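PDB 1F56: plantacyanin from Spinacia oleracea, which binds a single copper ion as a basic blue cupredoxin of the phytocyanin family and probably carries electrons between redox partners. Local coordinates for residues K17-G22 and I86-K91; L25-I30 and D61-T66; H34-V39 and N70-S75. All coordinates share one frame; numbering follows the deposited sequence.

Interaction 1. Residues K17-G22 and I86-K91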
loop_
_atom_site.group_PDB
_atom_site.type_symbol
_atom_site.label_atom_id
_atom_site.label_comp_id
_atom_site.label_asym_id
_atom_site.label_seq_id
_atom_site.Cartn_x
_atom_site.Cartn_y
_atom_site.Cartn_z
ATOM N N LYS A 17 -6.320 -11.710 5.915
ATOM C CA LYS A 17 -7.359 -11.822 4.902
ATOM C C LYS A 17 -6.770 -12.253 3.562
ATOM O O LYS A 17 -5.612 -11.957 3.254
ATOM C CB LYS A 17 -8.103 -10.494 4.804
ATOM C CG LYS A 17 -8.811 -10.164 6.121
ATOM C CD LYS A 17 -9.482 -8.806 6.134
ATOM C CE LYS A 17 -10.171 -8.585 7.478
ATOM N NZ LYS A 17 -10.737 -7.209 7.594
ATOM N N SER A 18 -7.563 -12.981 2.781
ATOM C CA SER A 18 -7.110 -13.497 1.501
ATOM C C SER A 18 -7.446 -12.595 0.325
ATOM O O SER A 18 -8.568 -12.101 0.196
ATOM C CB SER A 18 -7.703 -14.895 1.258
ATOM O OG SER A 18 -9.099 -14.828 1.020
ATOM N N PHE A 19 -6.466 -12.400 -0.550
ATOM C CA PHE A 19 -6.661 -11.555 -1.719
ATOM C C PHE A 19 -6.398 -12.334 -3.006
ATOM O O PHE A 19 -5.710 -13.364 -2.998
ATOM C CB PHE A 19 -5.753 -10.326 -1.637
ATOM C CG PHE A 19 -6.076 -9.408 -0.482
ATOM C CD1 PHE A 19 -5.495 -9.609 0.770
ATOM C CD2 PHE A 19 -6.970 -8.338 -0.648
ATOM C CE1 PHE A 19 -5.798 -8.756 1.845
ATOM C CE2 PHE A 19 -7.276 -7.485 0.419
ATOM C CZ PHE A 19 -6.688 -7.700 1.664
ATOM N N ARG A 20 -6.965 -11.838 -4.101
ATOM C CA ARG A 20 -6.839 -12.469 -5.407
ATOM C C ARG A 20 -6.422 -11.465 -6.464
ATOM O O ARG A 20 -6.726 -10.269 -6.353
ATOM C CB ARG A 20 -8.178 -13.093 -5.812
ATOM C CG ARG A 20 -8.644 -14.190 -4.860
ATOM C CD ARG A 20 -7.826 -15.438 -5.057
ATOM N NE ARG A 20 -8.319 -16.573 -4.281
ATOM C CZ ARG A 20 -7.873 -16.909 -3.072
ATOM N NH1 ARG A 20 -8.381 -17.960 -2.444
ATOM N NH2 ARG A 20 -6.910 -16.199 -2.494
ATOM N N ALA A 21 -5.728 -11.949 -7.487
ATOM C CA ALA A 21 -5.290 -11.087 -8.584
ATOM C C ALA A 21 -6.539 -10.400 -9.129
ATOM O O ALA A 21 -7.576 -11.018 -9.203
ATOM C CB ALA A 21 -4.632 -11.938 -9.674
ATOM N N GLY A 22 -6.457 -9.124 -9.490
ATOM C CA GLY A 22 -7.643 -8.461 -10.013
ATOM C C GLY A 22 -8.428 -7.669 -8.969
ATOM O O GLY A 22 -9.163 -6.757 -9.320
ATOM N N ILE A 86 2.762 -2.492 3.600
ATOM C CA ILE A 86 2.082 -3.778 3.541
ATOM C C ILE A 86 2.489 -4.560 2.314
ATOM O O ILE A 86 2.841 -3.991 1.275
ATOM C CB ILE A 86 0.541 -3.672 3.512
ATOM C CG1 ILE A 86 0.094 -2.741 2.391
ATOM C CG2 ILE A 86 0.022 -3.241 4.864
ATOM C CD1 ILE A 86 -1.425 -2.716 2.208
ATOM N N ALA A 87 2.453 -5.878 2.461
ATOM C CA ALA A 87 2.780 -6.802 1.398
ATOM C C ALA A 87 1.536 -7.674 1.283
ATOM O O ALA A 87 1.122 -8.315 2.253
ATOM C CB ALA A 87 3.989 -7.639 1.779
ATOM N N ILE A 88 0.922 -7.666 0.104
ATOM C CA ILE A 88 -0.281 -8.449 -0.156
ATOM C C ILE A 88 0.065 -9.518 -1.191
ATOM O O ILE A 88 0.685 -9.207 -2.212
ATOM C CB ILE A 88 -1.395 -7.553 -0.748
ATOM C CG1 ILE A 88 -1.725 -6.418 0.219
ATOM C CG2 ILE A 88 -2.641 -8.390 -1.085
ATOM C CD1 ILE A 88 -2.252 -6.884 1.546
ATOM N N ASN A 89 -0.300 -10.770 -0.917
ATOM C CA ASN A 89 -0.067 -11.859 -1.865
ATOM C C ASN A 89 -1.386 -12.069 -2.596
ATOM O O ASN A 89 -2.350 -12.569 -2.017
ATOM C CB ASN A 89 0.324 -13.153 -1.152
ATOM C CG ASN A 89 0.618 -14.297 -2.129
ATOM O OD1 ASN A 89 0.679 -15.460 -1.741
ATOM N ND2 ASN A 89 0.809 -13.963 -3.389
ATOM N N ALA A 90 -1.441 -11.670 -3.863
ATOM C CA ALA A 90 -2.661 -11.824 -4.642
ATOM C C ALA A 90 -2.561 -13.123 -5.444
ATOM O O ALA A 90 -1.765 -13.221 -6.379
ATOM C CB ALA A 90 -2.837 -10.634 -5.575
ATOM N N LYS A 91 -3.375 -14.112 -5.070
ATOM C CA LYS A 91 -3.371 -15.422 -5.716
ATOM C C LYS A 91 -4.118 -15.424 -7.052
ATOM O O LYS A 91 -3.796 -16.280 -7.891
ATOM C CB LYS A 91 -3.995 -16.463 -4.782
ATOM C CG LYS A 91 -3.512 -16.400 -3.350
ATOM C CD LYS A 91 -2.151 -17.030 -3.193
ATOM C CE LYS A 91 -2.258 -18.541 -3.190
ATOM N NZ LYS A 91 -3.043 -19.018 -2.019
ATOM O OXT LYS A 91 -5.029 -14.593 -7.244
HETATM O O HOH W 1 -4.111 -13.261 -0.002
#

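Interaction 2. Residues L25-I30 and D61-T66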
loop_
_atom_site.group_PDB
_atom_site.type_symbol
_atom_site.label_atom_id
_atom_site.label_comp_id
_atom_site.label_asym_id
_atom_site.label_seq_id
_atom_site.Cartn_x
_atom_site.Cartn_y
_atom_site.Cartn_z
ATOM N N LEU A 25 -7.953 -2.489 -4.302
ATOM C CA LEU A 25 -7.796 -2.022 -2.919
ATOM C C LEU A 25 -8.084 -0.526 -2.931
ATOM O O LEU A 25 -7.629 0.195 -3.827
ATOM C CB LEU A 25 -6.369 -2.228 -2.409
ATOM C CG LEU A 25 -5.881 -3.674 -2.228
ATOM C CD1 LEU A 25 -4.531 -3.680 -1.513
ATOM C CD2 LEU A 25 -6.911 -4.459 -1.434
ATOM N N VAL A 26 -8.842 -0.051 -1.954
ATOM C CA VAL A 26 -9.112 1.366 -1.894
ATOM C C VAL A 26 -8.467 1.899 -0.623
ATOM O O VAL A 26 -8.945 1.636 0.487
ATOM C CB VAL A 26 -10.629 1.679 -1.877
ATOM C CG1 VAL A 26 -10.824 3.212 -1.935
ATOM C CG2 VAL A 26 -11.343 1.014 -3.086
ATOM N N PHE A 27 -7.363 2.628 -0.787
ATOM C CA PHE A 27 -6.650 3.201 0.347
ATOM C C PHE A 27 -7.364 4.480 0.786
ATOM O O PHE A 27 -7.468 5.461 0.023
ATOM C CB PHE A 27 -5.188 3.499 -0.025
ATOM C CG PHE A 27 -4.369 2.266 -0.287
ATOM C CD1 PHE A 27 -4.448 1.608 -1.515
ATOM C CD2 PHE A 27 -3.539 1.746 0.701
ATOM C CE1 PHE A 27 -3.713 0.448 -1.757
ATOM C CE2 PHE A 27 -2.792 0.580 0.473
ATOM C CZ PHE A 27 -2.884 -0.068 -0.764
ATOM N N LYS A 28 -7.851 4.462 2.022
ATOM C CA LYS A 28 -8.594 5.590 2.565
ATOM C C LYS A 28 -7.850 6.271 3.693
ATOM O O LYS A 28 -7.377 5.607 4.628
ATOM C CB LYS A 28 -9.973 5.125 3.046
ATOM C CG LYS A 28 -10.821 4.531 1.929
ATOM C CD LYS A 28 -12.295 4.532 2.275
ATOM C CE LYS A 28 -13.133 4.328 1.027
ATOM N NZ LYS A 28 -14.592 4.391 1.309
ATOM N N TYR A 29 -7.745 7.598 3.576
ATOM C CA TYR A 29 -7.049 8.432 4.550
ATOM C C TYR A 29 -7.295 9.900 4.191
ATOM O O TYR A 29 -7.952 10.200 3.184
ATOM C CB TYR A 29 -5.542 8.133 4.518
ATOM C CG TYR A 29 -4.934 8.306 3.138
ATOM C CD1 TYR A 29 -4.998 7.285 2.190
ATOM C CD2 TYR A 29 -4.328 9.511 2.766
ATOM C CE1 TYR A 29 -4.471 7.461 0.898
ATOM C CE2 TYR A 29 -3.803 9.697 1.472
ATOM C CZ TYR A 29 -3.880 8.670 0.550
ATOM O OH TYR A 29 -3.381 8.855 -0.720
ATOM N N ILE A 30 -6.782 10.818 5.004
ATOM C CA ILE A 30 -6.995 12.236 4.731
ATOM C C ILE A 30 -5.931 12.725 3.759
ATOM O O ILE A 30 -4.722 12.634 4.023
ATOM C CB ILE A 30 -6.918 13.107 6.023
ATOM C CG1 ILE A 30 -8.086 12.788 6.955
ATOM C CG2 ILE A 30 -7.000 14.585 5.658
ATOM C CD1 ILE A 30 -7.980 13.453 8.327
ATOM N N ASP A 61 -7.455 6.194 -3.015
ATOM C CA ASP A 61 -6.768 5.655 -4.173
ATOM C C ASP A 61 -7.206 4.230 -4.500
ATOM O O ASP A 61 -7.164 3.352 -3.639
ATOM C CB ASP A 61 -5.253 5.693 -3.914
ATOM C CG ASP A 61 -4.777 7.066 -3.466
ATOM O OD1 ASP A 61 -5.028 8.039 -4.208
ATOM O OD2 ASP A 61 -4.171 7.190 -2.378
ATOM N N ARG A 62 -7.628 4.017 -5.745
ATOM C CA ARG A 62 -8.064 2.709 -6.212
ATOM C C ARG A 62 -6.910 2.058 -6.946
ATOM O O ARG A 62 -6.483 2.531 -7.988
ATOM C CB ARG A 62 -9.247 2.834 -7.173
ATOM C CG ARG A 62 -10.550 3.196 -6.507
ATOM C CD ARG A 62 -11.676 3.257 -7.520
ATOM N NE ARG A 62 -12.945 2.868 -6.915
ATOM C CZ ARG A 62 -13.347 1.609 -6.769
ATOM N NH1 ARG A 62 -12.580 0.614 -7.193
ATOM N NH2 ARG A 62 -14.509 1.344 -6.184
ATOM N N ILE A 63 -6.412 0.963 -6.402
ATOM C CA ILE A 63 -5.302 0.272 -7.021
ATOM C C ILE A 63 -5.630 -1.212 -7.214
ATOM O O ILE A 63 -6.030 -1.901 -6.275
ATOM C CB ILE A 63 -4.050 0.411 -6.145
ATOM C CG1 ILE A 63 -3.755 1.898 -5.912
ATOM C CG2 ILE A 63 -2.867 -0.290 -6.805
ATOM C CD1 ILE A 63 -2.521 2.152 -5.069
ATOM N N LYS A 64 -5.466 -1.694 -8.442
ATOM C CA LYS A 64 -5.718 -3.093 -8.751
ATOM C C LYS A 64 -4.481 -3.941 -8.450
ATOM O O LYS A 64 -3.359 -3.533 -8.724
ATOM C CB LYS A 64 -6.140 -3.221 -10.214
ATOM C CG LYS A 64 -7.386 -2.377 -10.521
ATOM C CD LYS A 64 -7.881 -2.557 -11.941
ATOM C CE LYS A 64 -9.130 -1.719 -12.180
ATOM N NZ LYS A 64 -9.587 -1.771 -13.600
ATOM N N LEU A 65 -4.693 -5.111 -7.858
ATOM C CA LEU A 65 -3.602 -6.020 -7.510
ATOM C C LEU A 65 -3.187 -6.893 -8.690
ATOM O O LEU A 65 -4.033 -7.317 -9.462
ATOM C CB LEU A 65 -4.040 -6.930 -6.373
ATOM C CG LEU A 65 -4.401 -6.246 -5.053
ATOM C CD1 LEU A 65 -4.759 -7.307 -4.001
ATOM C CD2 LEU A 65 -3.213 -5.406 -4.596
ATOM N N THR A 66 -1.892 -7.145 -8.846
ATOM C CA THR A 66 -1.436 -8.020 -9.925
ATOM C C THR A 66 -1.136 -9.368 -9.269
ATOM O O THR A 66 -0.899 -9.436 -8.058
ATOM C CB THR A 66 -0.152 -7.481 -10.617
ATOM O OG1 THR A 66 0.833 -7.152 -9.622
ATOM C CG2 THR A 66 -0.474 -6.257 -11.454
#

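Interaction 3. Residues H34-V39 and N70-S75. With CU1 (copper (I) ion), chain F.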
loop_
_atom_site.group_PDB
_atom_site.type_symbol
_atom_site.label_atom_id
_atom_site.label_comp_id
_atom_site.label_asym_id
_atom_site.label_seq_id
_atom_site.Cartn_x
_atom_site.Cartn_y
_atom_site.Cartn_z
ATOM N N HIS A 34 -0.790 11.507 4.162
ATOM C CA HIS A 34 -0.059 10.297 3.775
ATOM C C HIS A 34 -0.073 10.188 2.249
ATOM O O HIS A 34 -0.686 11.000 1.549
ATOM C CB HIS A 34 -0.757 9.022 4.312
ATOM C CG HIS A 34 -0.917 8.977 5.796
ATOM N ND1 HIS A 34 0.121 8.682 6.650
ATOM C CD2 HIS A 34 -1.994 9.215 6.583
ATOM C CE1 HIS A 34 -0.303 8.747 7.900
ATOM N NE2 HIS A 34 -1.583 9.071 7.888
ATOM N N ASN A 35 0.606 9.166 1.753
ATOM C CA ASN A 35 0.601 8.848 0.340
ATOM C C ASN A 35 0.738 7.330 0.251
ATOM O O ASN A 35 0.983 6.655 1.272
ATOM C CB ASN A 35 1.725 9.580 -0.413
ATOM C CG ASN A 35 3.102 9.082 -0.064
ATOM O OD1 ASN A 35 3.274 8.176 0.747
ATOM N ND2 ASN A 35 4.106 9.681 -0.691
ATOM N N VAL A 36 0.518 6.786 -0.945
ATOM C CA VAL A 36 0.643 5.357 -1.180
ATOM C C VAL A 36 1.603 5.183 -2.355
ATOM O O VAL A 36 1.335 5.652 -3.450
ATOM C CB VAL A 36 -0.699 4.715 -1.559
ATOM C CG1 VAL A 36 -0.514 3.205 -1.713
ATOM C CG2 VAL A 36 -1.753 5.051 -0.501
ATOM N N VAL A 37 2.726 4.525 -2.114
ATOM C CA VAL A 37 3.706 4.308 -3.163
ATOM C C VAL A 37 3.803 2.800 -3.404
ATOM O O VAL A 37 4.007 2.044 -2.450
ATOM C CB VAL A 37 5.097 4.857 -2.741
ATOM C CG1 VAL A 37 6.074 4.781 -3.922
ATOM C CG2 VAL A 37 4.961 6.312 -2.250
ATOM N N ALA A 38 3.630 2.376 -4.661
ATOM C CA ALA A 38 3.729 0.965 -5.037
ATOM C C ALA A 38 5.202 0.723 -5.304
ATOM O O ALA A 38 5.776 1.300 -6.226
ATOM C CB ALA A 38 2.892 0.680 -6.314
ATOM N N VAL A 39 5.814 -0.141 -4.507
ATOM C CA VAL A 39 7.247 -0.393 -4.629
ATOM C C VAL A 39 7.547 -1.862 -4.897
ATOM O O VAL A 39 6.634 -2.675 -4.998
ATOM C CB VAL A 39 7.968 0.039 -3.314
ATOM C CG1 VAL A 39 7.662 1.497 -3.005
ATOM C CG2 VAL A 39 7.496 -0.828 -2.141
ATOM N N ASN A 70 2.451 -7.745 -4.010
ATOM C CA ASN A 70 2.147 -6.333 -4.235
ATOM C C ASN A 70 2.581 -5.627 -2.959
ATOM O O ASN A 70 2.048 -5.911 -1.885
ATOM C CB ASN A 70 0.646 -6.143 -4.418
ATOM C CG ASN A 70 0.124 -6.770 -5.710
ATOM O OD1 ASN A 70 -0.051 -6.087 -6.716
ATOM N ND2 ASN A 70 -0.123 -8.074 -5.680
ATOM N N TYR A 71 3.526 -4.705 -3.078
ATOM C CA TYR A 71 4.067 -3.985 -1.923
ATOM C C TYR A 71 3.695 -2.515 -1.948
ATOM O O TYR A 71 3.739 -1.878 -3.002
ATOM C CB TYR A 71 5.602 -4.084 -1.916
ATOM C CG TYR A 71 6.153 -5.490 -1.903
ATOM C CD1 TYR A 71 6.154 -6.249 -0.731
ATOM C CD2 TYR A 71 6.669 -6.072 -3.070
ATOM C CE1 TYR A 71 6.651 -7.558 -0.714
ATOM C CE2 TYR A 71 7.173 -7.387 -3.060
ATOM C CZ TYR A 71 7.157 -8.117 -1.885
ATOM O OH TYR A 71 7.628 -9.412 -1.878
ATOM N N PHE A 72 3.344 -1.966 -0.788
ATOM C CA PHE A 72 2.988 -0.551 -0.710
ATOM C C PHE A 72 3.571 0.054 0.560
ATOM O O PHE A 72 3.626 -0.627 1.574
ATOM C CB PHE A 72 1.463 -0.365 -0.669
ATOM C CG PHE A 72 0.741 -0.972 -1.828
ATOM C CD1 PHE A 72 0.321 -2.300 -1.781
ATOM C CD2 PHE A 72 0.460 -0.216 -2.966
ATOM C CE1 PHE A 72 -0.376 -2.869 -2.853
ATOM C CE2 PHE A 72 -0.235 -0.783 -4.037
ATOM C CZ PHE A 72 -0.652 -2.109 -3.976
ATOM N N ILE A 73 4.013 1.315 0.501
ATOM C CA ILE A 73 4.534 2.006 1.691
ATOM C C ILE A 73 4.081 3.461 1.618
ATOM O O ILE A 73 3.624 3.930 0.565
ATOM C CB ILE A 73 6.115 2.018 1.760
ATOM C CG1 ILE A 73 6.701 2.839 0.599
ATOM C CG2 ILE A 73 6.673 0.594 1.717
ATOM C CD1 ILE A 73 8.229 2.981 0.644
ATOM N N CYS A 74 4.158 4.162 2.742
ATOM C CA CYS A 74 3.864 5.593 2.759
ATOM C C CYS A 74 5.292 6.085 2.781
ATOM O O CYS A 74 6.100 5.562 3.543
ATOM C CB CYS A 74 3.187 6.046 4.049
ATOM S SG CYS A 74 3.023 7.855 4.103
ATOM N N SER A 75 5.623 7.072 1.971
ATOM C CA SER A 75 7.016 7.522 1.942
ATOM C C SER A 75 7.364 8.758 2.795
ATOM O O SER A 75 8.527 9.155 2.864
ATOM C CB SER A 75 7.421 7.788 0.496
ATOM O OG SER A 75 6.651 8.866 0.004
HETATM CU CU CU1 F . 1.977 8.177 5.981
HETATM O O HOH W 2 4.821 -4.528 -5.965
#

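Interaction 1. Residues K17-G22 and I86-K91
The phenyl ring of F19 overlaps I88, whose CG2 methyl lies 3.6 Å from F19 CD1; CG of the ring is as near, and I88 CD1 approaches CE1 farther along. With CG of F19 anti to its own carbonyl carbon (chi1 -64°), the ring lies beside its own backbone N and against I88, with L25 and Y3 also touching it. Past this apolar end the contact becomes polar. F19 O accepts two donors from opposite faces of its carbonyl plane: K91 N at 3.2 Å and R20 NH2 at 3.1 Å. The bend in the R20 chain at chi2 (-74°) turns the guanidinium back toward the carbonyl of F19 and lays NH2 3.5 Å from K91 CG. One residue on, A21 N gives a short, nearly straight bond of 2.7 Å to OXT, one oxygen of the C-terminal carboxylate of K91. A water takes the N-H of F19 and donates to N89 O, 2.8 Å away. The carboxylate's negative charge probably strengthens the A21 bond, whereas the charges of R20 and K91 come near each other without touching (NH2 to NZ 4.8 Å), which is likely to cost some energy.

Interaction 2. Residues L25-I30 and D61-T66
Y29 reaches across to D61 and donates a hydrogen bond to its carboxylate, OH to OD2 at a very short 2.5 Å. OD2 lies at the edge of the tyrosine ring and in its plane, the carboxylate turned 48° from it. CG of Y29 sits between the backbone N and the carbonyl carbon (chi1 56°), a crowded position that sends the ring across to the neighbouring strand, its OH end at D61. The other carboxylate oxygen, OD1, is satisfied by the hydroxyl of S58, so both oxygens of this buried acid have a donor. A phenylalanine in place of Y29 would probably leave OD2 without this donor.

In the antiparallel backbones L25 and I63 form a hydrogen-bonded pair, L25 N to I63 O at 2.8 Å and I63 N to L25 O at 2.9 Å, both nearly straight. Beyond the non-hydrogen-bonded pair V26 and R62, F27 and D61 form the second: F27 N reaches D61 O at 2.9 Å, and the return bond from D61 N to F27 O is longer and more bent (137° at the hydrogen). D61 O also receives the CA-H of V26, and L25 O that of R62. On the 2-6 side, V26 bonds Y3 and I5, and K28 bonds I5 and W7, by backbone hydrogen bonds.

The face that carries D61 is otherwise apolar: F27 CE1 meets I63 CD1 at 3.9 Å and L25 CD1 meets L65 CD2 at 3.8 Å. On the other, V26 CG2 lies over the guanidinium of R62.

Strand 24-28 is the middle of its three-stranded sheet, between 2-6 (parallel) and 60-64. The F27 and I63 face packs on V36 of strand 36-39, L65 touches strand 85-90, and Y29 lies against the copper ligand H34.

Interaction 3. Residues H34-V39 and N70-S75
H34 holds CG anti to its carbonyl carbon (chi1 -58°) and C74 holds SG anti to its backbone N (chi1 173°), so that ND1 and SG converge on one copper ion, at 2.0 Å and 2.2 Å. SG lies at the edge of the imidazole, in its plane. The thiolate also receives a weak bond from N35 N at 3.6 Å, which may temper its charge. N35 probably helps to hold C74 in place: its OD1 takes the N-H of S75 on a lone pair in the amide plane, 2.9 Å away, and ND2 lies 2.8 Å from S75 OG. The neighbours of C74 on both sides are therefore tied back to 34-39, since I73 O accepts V37 N and I73 N reaches V37 O at 3.0 Å. On one face V39 CG1 packs on I73 CG1 at 4.0 Å; on the other V36 CG1 touches F72 CD2 at 3.8 Å. H79 and M84 complete the metal site, the His-Cys-His-Met set of blue copper proteins. Strands 36-39 and 68-73 are the two inner strands of the four-stranded sheet, flanked by 54-56 and 85-90, while V36 and F72 face I63 of the opposing sheet.

How the interactions relate
Interactions 2 and 3 are buried, each pairing antiparallel strands in one of the two sheets, and they face each other through F27 and D61 packed on V36. Interaction 1 is only partly buried and lies at the edge, where a loop meets the end of strand 85-90 and the C-terminal residue. It still touches both others: I86 and I88 bond through their backbones to F72 and N70 of interaction 3, and F19 packs on L25 of interaction 2. The chemistry changes accordingly, from the terminal carboxylate and a bridging water in interaction 1, through a buried tyrosine-aspartate pair in interaction 2, to the copper ligands of interaction 3.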